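Local coordinates for bromo domain containing protein (Cryptosporidium parvum, PDB 5U9N), which probably reads acetylated lysines on histones or other proteins through its bromodomains, the second of which here holds the inhibitor bromosporine, at residues L20-L34 with Y47-E61. Sequence-based numbering, arbitrary orientation.
Sequences LRKEQNSFLFENPVL and YKEVIPEACDYITIE. With BMF (Bromosporine), chain C.
Y57 packs its ring against F29 and L20. F29 CB sits over the ring face, 4.0 Å from the Y57 ring centroid. L20 CB meets the phenol end, 3.7 Å from Y57 OH. A water joins that hydroxyl to L20 O. E30 OE1 lies near the ring plane at the edge of Y57, close to CD2. Y57 N donates to F29 O at 3.0 Å and I58 N to E30 O at 3.1 Å, both nearly straight.

R21 reaches past Y57 CB to two acids. Its NH2 forms a salt bridge with E61 OE2 at 2.8 Å, though the hydrogen bond within it is weak and bent (125°). NH1 meets E30 in the guanidinium plane, on the syn lone pair of OE1. E30 CG is anti to the backbone N (chi1 -175°), and a bend at chi2 turns the carboxylate back toward R21. D56 lies against P32 and caps helix 57-65: its OD1 accepts from both T59 N and T59 OG1. Further along, V33 CG2 sits over one face of Y47, 3.6 Å from the ring centroid, with I51 CG1 on the opposite face. V33 CG1 touches bromosporine, and N31 N donates to its O07. The ZA loop folds back on its own short helix 41-50 and on the first turns of helix 57-65, the A helix of the left-handed bromodomain four-helix bundle, and forms one wall of the pocket that receives acetyl-lysine in this family.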
loop_
_atom_site.group_PDB
_atom_site.type_symbol
_atom_site.label_atom_id
_atom_site.label_comp_id
_atom_site.label_asym_id
_atom_site.label_seq_id
_atom_site.Cartn_x
_atom_site.Cartn_y
_atom_site.Cartn_z
ATOM N N LEU A 20 -4.894 3.646 -6.786
ATOM C CA LEU A 20 -4.497 4.304 -5.526
ATOM C C LEU A 20 -3.372 5.312 -5.733
ATOM O O LEU A 20 -3.186 6.186 -4.887
ATOM C CB LEU A 20 -4.036 3.285 -4.503
ATOM C CG LEU A 20 -5.070 2.372 -3.947
ATOM C CD1 LEU A 20 -4.417 1.345 -3.090
ATOM C CD2 LEU A 20 -6.130 3.151 -3.194
ATOM N N ARG A 21 -2.575 5.161 -6.814
ATOM C CA ARG A 21 -1.504 6.113 -7.137
ATOM C C ARG A 21 -2.077 7.457 -7.605
ATOM O O ARG A 21 -1.377 8.453 -7.558
ATOM C CB ARG A 21 -0.565 5.564 -8.214
ATOM C CG ARG A 21 0.381 4.495 -7.726
ATOM C CD ARG A 21 1.487 4.267 -8.728
ATOM N NE ARG A 21 1.520 2.888 -9.227
ATOM C CZ ARG A 21 2.415 1.958 -8.883
ATOM N NH1 ARG A 21 3.364 2.232 -7.991
ATOM N NH2 ARG A 21 2.364 0.752 -9.421
ATOM N N LYS A 22 -3.336 7.491 -8.039
ATOM C CA LYS A 22 -3.968 8.736 -8.465
ATOM C C LYS A 22 -4.627 9.481 -7.284
ATOM O O LYS A 22 -5.164 10.559 -7.494
ATOM C CB LYS A 22 -5.014 8.445 -9.562
ATOM C CG LYS A 22 -4.386 7.962 -10.876
ATOM C CD LYS A 22 -5.431 7.563 -11.900
ATOM C CE LYS A 22 -4.818 7.195 -13.228
ATOM N N GLU A 23 -4.545 8.946 -6.045
ATOM C CA GLU A 23 -5.180 9.591 -4.886
ATOM C C GLU A 23 -4.320 10.716 -4.339
ATOM O O GLU A 23 -3.143 10.816 -4.671
ATOM C CB GLU A 23 -5.468 8.570 -3.777
ATOM C CG GLU A 23 -6.590 7.603 -4.108
ATOM C CD GLU A 23 -7.960 8.247 -4.265
ATOM O OE1 GLU A 23 -8.488 8.779 -3.261
ATOM O OE2 GLU A 23 -8.528 8.167 -5.380
ATOM N N GLN A 24 -4.923 11.576 -3.502
ATOM C CA GLN A 24 -4.242 12.737 -2.926
ATOM C C GLN A 24 -3.082 12.315 -2.013
ATOM O O GLN A 24 -3.260 11.475 -1.131
ATOM C CB GLN A 24 -5.230 13.607 -2.142
ATOM C CG GLN A 24 -6.228 14.328 -3.049
ATOM C CD GLN A 24 -7.346 14.999 -2.279
ATOM O OE1 GLN A 24 -7.676 14.623 -1.145
ATOM N NE2 GLN A 24 -7.997 15.972 -2.905
ATOM N N ASN A 25 -1.898 12.938 -2.225
ATOM C CA ASN A 25 -0.672 12.679 -1.482
ATOM C C ASN A 25 -0.262 11.191 -1.616
ATOM O O ASN A 25 0.332 10.614 -0.693
ATOM C CB ASN A 25 -0.812 13.105 0.000
ATOM C CG ASN A 25 -1.177 14.565 0.167
ATOM O OD1 ASN A 25 -0.616 15.431 -0.477
ATOM N ND2 ASN A 25 -2.097 14.876 1.059
ATOM N N SER A 26 -0.490 10.606 -2.820
ATOM C CA SER A 26 -0.101 9.218 -3.110
ATOM C C SER A 26 1.433 9.047 -3.091
ATOM O O SER A 26 1.917 7.950 -2.854
ATOM C CB SER A 26 -0.637 8.789 -4.469
ATOM O OG SER A 26 -0.157 9.652 -5.482
ATOM N N PHE A 27 2.184 10.133 -3.358
ATOM C CA PHE A 27 3.654 10.108 -3.330
ATOM C C PHE A 27 4.176 9.597 -1.965
ATOM O O PHE A 27 5.263 9.024 -1.908
ATOM C CB PHE A 27 4.241 11.517 -3.633
ATOM C CG PHE A 27 4.020 12.552 -2.549
ATOM C CD1 PHE A 27 4.932 12.706 -1.520
ATOM C CD2 PHE A 27 2.911 13.377 -2.571
ATOM C CE1 PHE A 27 4.717 13.648 -0.511
ATOM C CE2 PHE A 27 2.675 14.282 -1.538
ATOM C CZ PHE A 27 3.578 14.410 -0.514
ATOM N N LEU A 28 3.398 9.798 -0.875
ATOM C CA LEU A 28 3.809 9.361 0.470
ATOM C C LEU A 28 4.095 7.870 0.527
ATOM O O LEU A 28 5.050 7.451 1.170
ATOM C CB LEU A 28 2.717 9.692 1.509
ATOM C CG LEU A 28 2.460 11.190 1.807
ATOM C CD1 LEU A 28 1.237 11.361 2.713
ATOM C CD2 LEU A 28 3.668 11.835 2.453
ATOM N N PHE A 29 3.285 7.075 -0.170
ATOM C CA PHE A 29 3.329 5.631 -0.094
ATOM C C PHE A 29 3.983 4.966 -1.301
ATOM O O PHE A 29 3.918 3.731 -1.414
ATOM C CB PHE A 29 1.901 5.120 0.027
ATOM C CG PHE A 29 1.032 5.977 0.913
ATOM C CD1 PHE A 29 1.212 5.986 2.288
ATOM C CD2 PHE A 29 0.093 6.839 0.366
ATOM C CE1 PHE A 29 0.411 6.771 3.105
ATOM C CE2 PHE A 29 -0.721 7.622 1.189
ATOM C CZ PHE A 29 -0.562 7.574 2.556
ATOM N N GLU A 30 4.629 5.740 -2.183
ATOM C CA GLU A 30 5.169 5.198 -3.423
ATOM C C GLU A 30 6.468 4.439 -3.199
ATOM O O GLU A 30 6.580 3.288 -3.617
ATOM C CB GLU A 30 5.388 6.330 -4.440
ATOM C CG GLU A 30 5.831 5.870 -5.816
ATOM C CD GLU A 30 4.987 4.773 -6.428
ATOM O OE1 GLU A 30 3.754 4.794 -6.225
ATOM O OE2 GLU A 30 5.553 3.901 -7.127
ATOM N N ASN A 31 7.439 5.063 -2.554
ATOM C CA ASN A 31 8.751 4.453 -2.364
ATOM C C ASN A 31 9.027 4.225 -0.885
ATOM O O ASN A 31 8.374 4.844 -0.042
ATOM C CB ASN A 31 9.838 5.344 -2.985
ATOM C CG ASN A 31 9.562 5.659 -4.438
ATOM O OD1 ASN A 31 9.413 4.754 -5.277
ATOM N ND2 ASN A 31 9.407 6.940 -4.758
ATOM N N PRO A 32 10.014 3.359 -0.540
ATOM C CA PRO A 32 10.291 3.099 0.884
ATOM C C PRO A 32 10.699 4.346 1.662
ATOM O O PRO A 32 11.586 5.085 1.236
ATOM C CB PRO A 32 11.437 2.076 0.848
ATOM C CG PRO A 32 11.338 1.439 -0.488
ATOM C CD PRO A 32 10.860 2.519 -1.414
ATOM N N VAL A 33 10.061 4.555 2.830
ATOM C CA VAL A 33 10.371 5.686 3.714
ATOM C C VAL A 33 11.809 5.591 4.257
ATOM O O VAL A 33 12.450 6.624 4.439
ATOM C CB VAL A 33 9.361 5.831 4.897
ATOM C CG1 VAL A 33 7.983 6.231 4.400
ATOM C CG2 VAL A 33 9.273 4.567 5.737
ATOM N N LEU A 34 12.304 4.364 4.526
ATOM C CA LEU A 34 13.647 4.158 5.063
ATOM C C LEU A 34 14.758 4.418 3.998
ATOM O O LEU A 34 15.906 4.618 4.381
ATOM C CB LEU A 34 13.787 2.740 5.628
ATOM C CG LEU A 34 12.894 2.400 6.843
ATOM C CD1 LEU A 34 13.033 0.940 7.215
ATOM C CD2 LEU A 34 13.236 3.280 8.051
ATOM N N TYR A 47 11.347 5.529 13.124
ATOM C CA TYR A 47 10.467 4.701 12.287
ATOM C C TYR A 47 10.777 3.209 12.430
ATOM O O TYR A 47 9.853 2.412 12.484
ATOM C CB TYR A 47 10.584 5.104 10.809
ATOM C CG TYR A 47 9.459 4.561 9.957
ATOM C CD1 TYR A 47 8.268 5.258 9.817
ATOM C CD2 TYR A 47 9.589 3.354 9.281
ATOM C CE1 TYR A 47 7.236 4.771 9.033
ATOM C CE2 TYR A 47 8.547 2.841 8.515
ATOM C CZ TYR A 47 7.365 3.549 8.404
ATOM O OH TYR A 47 6.334 3.087 7.617
ATOM N N LYS A 48 12.055 2.828 12.459
ATOM C CA LYS A 48 12.444 1.415 12.602
ATOM C C LYS A 48 11.992 0.869 13.958
ATOM O O LYS A 48 11.652 -0.310 14.067
ATOM C CB LYS A 48 13.971 1.251 12.472
ATOM C CG LYS A 48 14.518 1.462 11.073
ATOM C CD LYS A 48 16.027 1.097 11.008
ATOM C CE LYS A 48 16.565 0.995 9.594
ATOM N NZ LYS A 48 17.794 0.154 9.521
ATOM N N GLU A 49 12.024 1.722 14.999
ATOM C CA GLU A 49 11.605 1.350 16.348
ATOM C C GLU A 49 10.067 1.192 16.417
ATOM O O GLU A 49 9.567 0.247 17.019
ATOM C CB GLU A 49 12.083 2.431 17.358
ATOM C CG GLU A 49 12.188 1.945 18.793
ATOM N N VAL A 50 9.332 2.099 15.768
ATOM C CA VAL A 50 7.870 2.120 15.809
ATOM C C VAL A 50 7.273 1.096 14.827
ATOM O O VAL A 50 6.337 0.391 15.189
ATOM C CB VAL A 50 7.346 3.555 15.512
ATOM C CG1 VAL A 50 5.812 3.588 15.430
ATOM C CG2 VAL A 50 7.846 4.545 16.563
ATOM N N ILE A 51 7.813 1.005 13.598
ATOM C CA ILE A 51 7.262 0.111 12.577
ATOM C C ILE A 51 8.193 -1.109 12.308
ATOM O O ILE A 51 9.236 -0.955 11.686
ATOM C CB ILE A 51 7.013 0.905 11.281
ATOM C CG1 ILE A 51 6.013 2.078 11.528
ATOM C CG2 ILE A 51 6.498 -0.024 10.190
ATOM C CD1 ILE A 51 4.575 1.654 12.185
ATOM N N PRO A 52 7.742 -2.342 12.637
ATOM C CA PRO A 52 8.589 -3.522 12.397
ATOM C C PRO A 52 8.588 -4.010 10.933
ATOM O O PRO A 52 9.565 -4.633 10.513
ATOM C CB PRO A 52 7.975 -4.579 13.315
ATOM C CG PRO A 52 6.547 -4.205 13.412
ATOM C CD PRO A 52 6.523 -2.702 13.397
ATOM N N GLU A 53 7.482 -3.784 10.174
ATOM C CA GLU A 53 7.387 -4.228 8.778
ATOM C C GLU A 53 6.988 -3.063 7.856
ATOM O O GLU A 53 5.812 -2.810 7.655
ATOM C CB GLU A 53 6.380 -5.389 8.647
ATOM C CG GLU A 53 6.455 -6.123 7.306
ATOM C CD GLU A 53 5.332 -7.119 7.014
ATOM O OE1 GLU A 53 4.453 -7.320 7.890
ATOM O OE2 GLU A 53 5.329 -7.688 5.896
ATOM N N ALA A 54 7.965 -2.398 7.257
ATOM C CA ALA A 54 7.673 -1.315 6.310
ATOM C C ALA A 54 7.196 -1.874 4.964
ATOM O O ALA A 54 7.494 -3.018 4.636
ATOM C CB ALA A 54 8.896 -0.457 6.099
ATOM N N CYS A 55 6.425 -1.082 4.207
ATOM C CA CYS A 55 5.961 -1.494 2.885
ATOM C C CYS A 55 5.610 -0.264 2.015
ATOM O O CYS A 55 5.477 0.852 2.535
ATOM C CB CYS A 55 4.771 -2.442 3.007
ATOM S SG CYS A 55 4.449 -3.407 1.511
ATOM N N ASP A 56 5.443 -0.473 0.686
ATOM C CA ASP A 56 5.111 0.625 -0.243
ATOM C C ASP A 56 4.692 0.075 -1.600
ATOM O O ASP A 56 4.842 -1.113 -1.852
ATOM C CB ASP A 56 6.291 1.589 -0.397
ATOM C CG ASP A 56 7.615 0.880 -0.479
ATOM O OD1 ASP A 56 7.966 0.416 -1.582
ATOM O OD2 ASP A 56 8.244 0.671 0.586
ATOM N N TYR A 57 4.140 0.943 -2.458
ATOM C CA TYR A 57 3.547 0.543 -3.741
ATOM C C TYR A 57 4.544 -0.052 -4.689
ATOM O O TYR A 57 4.226 -1.038 -5.347
ATOM C CB TYR A 57 2.869 1.742 -4.444
ATOM C CG TYR A 57 1.708 2.387 -3.706
ATOM C CD1 TYR A 57 0.914 1.651 -2.821
ATOM C CD2 TYR A 57 1.334 3.698 -3.971
ATOM C CE1 TYR A 57 -0.197 2.222 -2.200
ATOM C CE2 TYR A 57 0.230 4.277 -3.355
ATOM C CZ TYR A 57 -0.533 3.539 -2.469
ATOM O OH TYR A 57 -1.630 4.121 -1.879
ATOM N N ILE A 58 5.713 0.563 -4.837
ATOM C CA ILE A 58 6.709 0.055 -5.794
ATOM C C ILE A 58 7.204 -1.333 -5.337
ATOM O O ILE A 58 7.407 -2.206 -6.181
ATOM C CB ILE A 58 7.879 1.071 -5.998
ATOM C CG1 ILE A 58 8.703 0.711 -7.261
ATOM C CG2 ILE A 58 8.806 1.150 -4.767
ATOM C CD1 ILE A 58 7.868 0.721 -8.612
ATOM N N THR A 59 7.306 -1.558 -4.001
ATOM C CA THR A 59 7.720 -2.860 -3.440
ATOM C C THR A 59 6.625 -3.921 -3.696
ATOM O O THR A 59 6.947 -5.044 -4.026
ATOM C CB THR A 59 8.032 -2.731 -1.939
ATOM O OG1 THR A 59 9.186 -1.932 -1.782
ATOM C CG2 THR A 59 8.280 -4.072 -1.281
ATOM N N ILE A 60 5.353 -3.553 -3.562
ATOM C CA ILE A 60 4.241 -4.472 -3.841
ATOM C C ILE A 60 4.200 -4.782 -5.343
ATOM O O ILE A 60 4.049 -5.949 -5.717
ATOM C CB ILE A 60 2.886 -3.894 -3.348
ATOM C CG1 ILE A 60 2.854 -3.826 -1.822
ATOM C CG2 ILE A 60 1.727 -4.747 -3.860
ATOM C CD1 ILE A 60 1.590 -3.092 -1.242
ATOM N N GLU A 61 4.277 -3.725 -6.201
ATOM C CA GLU A 61 4.291 -3.882 -7.673
ATOM C C GLU A 61 5.380 -4.851 -8.116
ATOM O O GLU A 61 5.119 -5.717 -8.937
ATOM C CB GLU A 61 4.511 -2.526 -8.380
ATOM C CG GLU A 61 4.549 -2.654 -9.908
ATOM C CD GLU A 61 4.498 -1.355 -10.690
ATOM O OE1 GLU A 61 4.120 -1.400 -11.883
ATOM O OE2 GLU A 61 4.820 -0.292 -10.111
HETATM C C10 BMF C . 7.125 11.123 3.272
HETATM N N12 BMF C . 5.976 9.373 4.350
HETATM C C15 BMF C . 6.055 10.673 6.916
HETATM C C17 BMF C . 6.758 12.330 8.660
HETATM C C20 BMF C . 6.378 14.887 10.563
HETATM C C22 BMF C . 6.581 11.219 5.774
HETATM C C26 BMF C . 4.588 6.704 4.479
HETATM C C28 BMF C . 8.120 12.954 2.069
HETATM C C01 BMF C . 8.747 12.808 -0.370
HETATM C C02 BMF C . 8.184 12.206 0.895
HETATM C C03 BMF C . 7.693 10.888 0.935
HETATM N N04 BMF C . 7.698 10.075 -0.232
HETATM S S05 BMF C . 8.761 8.882 -0.549
HETATM C C06 BMF C . 8.850 7.890 0.891
HETATM O O07 BMF C . 8.198 8.098 -1.605
HETATM O O08 BMF C . 10.034 9.501 -0.753
HETATM C C09 BMF C . 7.163 10.363 2.107
HETATM C C11 BMF C . 6.542 10.550 4.500
HETATM N N13 BMF C . 5.451 8.837 5.503
HETATM C C14 BMF C . 5.457 9.380 6.769
HETATM N N16 BMF C . 6.048 11.230 8.225
HETATM O O18 BMF C . 6.493 12.545 9.976
HETATM C C19 BMF C . 7.219 13.639 10.634
HETATM O O21 BMF C . 7.485 13.020 7.977
HETATM N N23 BMF C . 4.918 8.509 7.612
HETATM N N24 BMF C . 4.551 7.386 6.876
HETATM C C25 BMF C . 4.859 7.604 5.626
HETATM C C27 BMF C . 7.605 12.429 3.237
HETATM O O HOH W 1 -2.460 6.667 -2.319
HETATM O O HOH W 2 7.948 2.088 3.225
#